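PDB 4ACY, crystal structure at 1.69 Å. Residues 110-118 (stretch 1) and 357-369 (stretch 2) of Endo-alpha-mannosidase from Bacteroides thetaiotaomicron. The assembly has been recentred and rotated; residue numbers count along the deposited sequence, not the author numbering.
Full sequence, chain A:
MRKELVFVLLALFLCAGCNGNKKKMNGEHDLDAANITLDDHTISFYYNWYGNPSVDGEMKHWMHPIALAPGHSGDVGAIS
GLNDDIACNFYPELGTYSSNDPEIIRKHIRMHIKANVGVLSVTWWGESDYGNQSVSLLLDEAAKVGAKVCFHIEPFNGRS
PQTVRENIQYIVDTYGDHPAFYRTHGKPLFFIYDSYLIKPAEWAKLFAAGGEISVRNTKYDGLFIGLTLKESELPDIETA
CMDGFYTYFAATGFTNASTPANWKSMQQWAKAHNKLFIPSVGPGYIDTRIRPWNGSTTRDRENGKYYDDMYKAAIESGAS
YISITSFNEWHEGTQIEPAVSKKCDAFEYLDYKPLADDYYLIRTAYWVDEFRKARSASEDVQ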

# COMPACT_ATOMS: atom_id res chain seq x y z
N ARG A 110 -4.70 12.28 -10.78
CA ARG A 110 -5.83 12.19 -11.70
C ARG A 110 -6.36 10.75 -11.83
O ARG A 110 -7.58 10.52 -11.95
CB ARG A 110 -5.46 12.76 -13.08
N MSE A 111 -5.44 9.77 -11.77
CA MSE A 111 -5.84 8.37 -11.85
C MSE A 111 -6.62 7.94 -10.61
O MSE A 111 -7.54 7.13 -10.71
CB MSE A 111 -4.62 7.47 -12.06
CG MSE A 111 -4.00 7.64 -13.44
SE MSE A 111 -2.27 6.77 -13.54
CE MSE A 111 -1.99 6.93 -15.46
N HIS A 112 -6.25 8.48 -9.45
CA HIS A 112 -7.02 8.22 -8.25
C HIS A 112 -8.42 8.83 -8.36
O HIS A 112 -9.40 8.20 -7.97
CB HIS A 112 -6.28 8.71 -7.02
CG HIS A 112 -5.10 7.85 -6.67
ND1 HIS A 112 -5.14 6.90 -5.67
CD2 HIS A 112 -3.88 7.75 -7.23
CE1 HIS A 112 -3.97 6.29 -5.60
NE2 HIS A 112 -3.19 6.78 -6.54
N ILE A 113 -8.51 10.04 -8.91
CA ILE A 113 -9.83 10.65 -9.17
C ILE A 113 -10.68 9.75 -10.09
O ILE A 113 -11.85 9.49 -9.80
CB ILE A 113 -9.69 12.11 -9.70
CG1 ILE A 113 -8.99 13.01 -8.67
CG2 ILE A 113 -11.04 12.69 -10.12
CD1 ILE A 113 -9.54 12.92 -7.22
N LYS A 114 -10.07 9.23 -11.15
CA LYS A 114 -10.76 8.26 -12.01
C LYS A 114 -11.26 7.03 -11.23
O LYS A 114 -12.38 6.57 -11.46
CB LYS A 114 -9.87 7.84 -13.19
CG LYS A 114 -10.53 6.82 -14.13
CD LYS A 114 -9.61 6.38 -15.28
CE LYS A 114 -9.37 7.48 -16.30
NZ LYS A 114 -8.42 7.03 -17.36
N ALA A 115 -10.45 6.53 -10.29
CA ALA A 115 -10.80 5.34 -9.50
C ALA A 115 -11.72 5.63 -8.31
O ALA A 115 -12.17 4.70 -7.63
CB ALA A 115 -9.51 4.63 -9.02
N ASN A 116 -12.00 6.91 -8.08
CA ASN A 116 -12.80 7.37 -6.93
C ASN A 116 -12.13 7.07 -5.58
O ASN A 116 -12.80 7.00 -4.54
CB ASN A 116 -14.21 6.77 -6.92
CG ASN A 116 -15.10 7.32 -8.02
OD1 ASN A 116 -16.23 6.88 -8.18
ND2 ASN A 116 -14.58 8.27 -8.78
N VAL A 117 -10.81 6.90 -5.60
CA VAL A 117 -10.04 6.60 -4.39
C VAL A 117 -9.54 7.93 -3.81
O VAL A 117 -8.74 8.62 -4.43
CB VAL A 117 -8.85 5.64 -4.70
CG1 VAL A 117 -7.93 5.46 -3.46
CG2 VAL A 117 -9.37 4.28 -5.21
N GLY A 118 -10.04 8.30 -2.62
CA GLY A 118 -9.70 9.60 -2.04
C GLY A 118 -8.47 9.68 -1.16
O GLY A 118 -8.08 10.76 -0.72
N ASP A 357 -6.31 -0.21 -20.93
CA ASP A 357 -5.11 0.07 -20.11
C ASP A 357 -5.54 0.52 -18.71
O ASP A 357 -4.89 0.19 -17.70
CB ASP A 357 -4.26 1.18 -20.73
CG ASP A 357 -3.71 0.84 -22.12
OD1 ASP A 357 -3.84 -0.30 -22.61
OD2 ASP A 357 -3.11 1.75 -22.73
N ASP A 358 -6.65 1.26 -18.67
CA ASP A 358 -7.18 1.83 -17.44
C ASP A 358 -8.33 1.01 -16.86
O ASP A 358 -9.08 1.51 -16.03
CB ASP A 358 -7.56 3.33 -17.61
CG ASP A 358 -8.61 3.57 -18.69
OD1 ASP A 358 -8.89 2.64 -19.49
OD2 ASP A 358 -9.16 4.72 -18.74
N TYR A 359 -8.46 -0.24 -17.29
CA TYR A 359 -9.52 -1.10 -16.80
C TYR A 359 -9.60 -1.12 -15.28
O TYR A 359 -10.69 -1.07 -14.70
CB TYR A 359 -9.39 -2.55 -17.31
CG TYR A 359 -10.52 -3.39 -16.77
CD1 TYR A 359 -11.80 -3.29 -17.33
CD2 TYR A 359 -10.35 -4.22 -15.66
CE1 TYR A 359 -12.86 -4.00 -16.81
CE2 TYR A 359 -11.40 -4.95 -15.15
CZ TYR A 359 -12.65 -4.84 -15.72
OH TYR A 359 -13.71 -5.55 -15.23
N TYR A 360 -8.45 -1.26 -14.61
CA TYR A 360 -8.48 -1.43 -13.16
C TYR A 360 -8.82 -0.14 -12.42
O TYR A 360 -9.38 -0.20 -11.35
CB TYR A 360 -7.25 -2.17 -12.61
CG TYR A 360 -7.27 -3.59 -13.11
CD1 TYR A 360 -8.01 -4.57 -12.43
CD2 TYR A 360 -6.62 -3.94 -14.29
CE1 TYR A 360 -8.08 -5.87 -12.93
CE2 TYR A 360 -6.67 -5.23 -14.77
CZ TYR A 360 -7.41 -6.18 -14.09
OH TYR A 360 -7.47 -7.45 -14.58
N LEU A 361 -8.56 1.00 -13.04
CA LEU A 361 -9.01 2.28 -12.48
C LEU A 361 -10.53 2.39 -12.60
O LEU A 361 -11.20 2.73 -11.62
CB LEU A 361 -8.33 3.46 -13.18
CG LEU A 361 -6.82 3.59 -13.13
CD1 LEU A 361 -6.44 4.89 -13.79
CD2 LEU A 361 -6.31 3.57 -11.68
N ILE A 362 -11.05 2.10 -13.79
CA ILE A 362 -12.50 2.05 -14.03
C ILE A 362 -13.22 1.11 -13.08
O ILE A 362 -14.24 1.47 -12.48
CB ILE A 362 -12.80 1.64 -15.51
CG1 ILE A 362 -12.20 2.67 -16.47
CG2 ILE A 362 -14.30 1.46 -15.74
CD1 ILE A 362 -12.11 2.20 -17.95
N ARG A 363 -12.68 -0.10 -12.94
CA ARG A 363 -13.32 -1.13 -12.12
C ARG A 363 -13.24 -0.80 -10.62
O ARG A 363 -14.14 -1.16 -9.85
CB ARG A 363 -12.71 -2.50 -12.42
CG ARG A 363 -13.54 -3.70 -11.97
CD ARG A 363 -14.92 -3.70 -12.63
NE ARG A 363 -15.67 -4.91 -12.32
CZ ARG A 363 -16.97 -5.07 -12.58
NH1 ARG A 363 -17.67 -4.08 -13.14
NH2 ARG A 363 -17.56 -6.20 -12.28
N THR A 364 -12.16 -0.13 -10.21
CA THR A 364 -12.06 0.39 -8.84
C THR A 364 -13.20 1.37 -8.52
O THR A 364 -13.86 1.25 -7.48
CB THR A 364 -10.69 1.05 -8.58
OG1 THR A 364 -9.66 0.07 -8.73
CG2 THR A 364 -10.62 1.60 -7.14
N ALA A 365 -13.45 2.32 -9.43
CA ALA A 365 -14.55 3.28 -9.27
C ALA A 365 -15.88 2.57 -9.06
O ALA A 365 -16.67 2.99 -8.22
CB ALA A 365 -14.62 4.22 -10.47
N TYR A 366 -16.12 1.50 -9.84
CA TYR A 366 -17.30 0.65 -9.69
C TYR A 366 -17.41 0.06 -8.29
O TYR A 366 -18.46 0.13 -7.65
CB TYR A 366 -17.26 -0.48 -10.73
CG TYR A 366 -18.33 -1.51 -10.50
CD1 TYR A 366 -19.63 -1.29 -10.95
CD2 TYR A 366 -18.06 -2.69 -9.80
CE1 TYR A 366 -20.63 -2.22 -10.72
CE2 TYR A 366 -19.05 -3.63 -9.56
CZ TYR A 366 -20.34 -3.38 -10.04
OH TYR A 366 -21.33 -4.30 -9.82
N TRP A 367 -16.32 -0.52 -7.81
CA TRP A 367 -16.31 -1.12 -6.48
C TRP A 367 -16.41 -0.09 -5.35
O TRP A 367 -17.07 -0.35 -4.33
CB TRP A 367 -15.08 -2.01 -6.31
CG TRP A 367 -15.29 -3.29 -7.06
CD1 TRP A 367 -14.59 -3.75 -8.13
CD2 TRP A 367 -16.33 -4.24 -6.82
NE1 TRP A 367 -15.11 -4.95 -8.56
CE2 TRP A 367 -16.18 -5.27 -7.77
CE3 TRP A 367 -17.36 -4.32 -5.88
CZ2 TRP A 367 -17.04 -6.37 -7.83
CZ3 TRP A 367 -18.22 -5.44 -5.92
CH2 TRP A 367 -18.04 -6.44 -6.89
N VAL A 368 -15.77 1.05 -5.52
CA VAL A 368 -15.94 2.16 -4.56
C VAL A 368 -17.42 2.55 -4.46
O VAL A 368 -17.94 2.74 -3.36
CB VAL A 368 -15.02 3.37 -4.88
CG1 VAL A 368 -15.38 4.60 -4.03
CG2 VAL A 368 -13.55 3.01 -4.69
N ASP A 369 -18.11 2.63 -5.59
CA ASP A 369 -19.54 2.94 -5.54
C ASP A 369 -20.35 1.84 -4.84
O ASP A 369 -21.25 2.14 -4.04
CB ASP A 369 -20.10 3.24 -6.93
CG ASP A 369 -21.56 3.65 -6.89
OD1 ASP A 369 -21.87 4.72 -6.31
OD2 ASP A 369 -22.39 2.90 -7.42

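The strongest link between the two stretches is a salt bridge at the periphery of the contact. Lys114 extends its side chain along the start of helix 359-369 and places NZ 2.8 Å from OD2 of Asp358, a distance at which charge attraction and a hydrogen bond from the ammonium group act together. Asp358 occupies the N-cap position, but its side chain makes no capping bond, and the carboxylate turns to the lysine instead. The Lys114 to Asp358 bond is the only hydrogen bond across the interface.

Further in, backbone meets backbone. The helix axes approach to 8.1 Å at an angle of 46°, and the CA atoms of Ala115 and Ala365 lie 4.3 Å apart; the methyl side chains at both positions are compatible with so close an approach. Two CA-H...O contacts run in opposite senses here: Ala115 CA lies 3.4 Å from Leu361 O, and Ala365 CA lies 3.2 Å from Ala115 O. The carbonyl of Ala115 is also 3.2 Å from Ala365 N, but the angle is poor for a hydrogen bond, and that amide instead bonds to Leu361 O within its own helix.

Apolar side chains pack around this crossing. Leu361, which has the largest area covered by the opposite stretch, brings CD1 to 3.6 Å from Met111 CB and to 3.8 Å from Lys114 CD, so the aliphatic part of the lysine contributes to packing as well. At Asn116 the backbone leaves helical phi/psi, in a Schellman motif with positive phi, and its ND2 bonds to Ile113 O at 3.2 Å. This turn brings Asn116 CB to 3.8 Å from Val368 CG1. Val117, entering the strand, sets CG2 3.5 Å from Thr364 CG2; the threonine hydroxyl OG1 bonds to Tyr360 O at 2.6 Å, while its methyl group faces the contact.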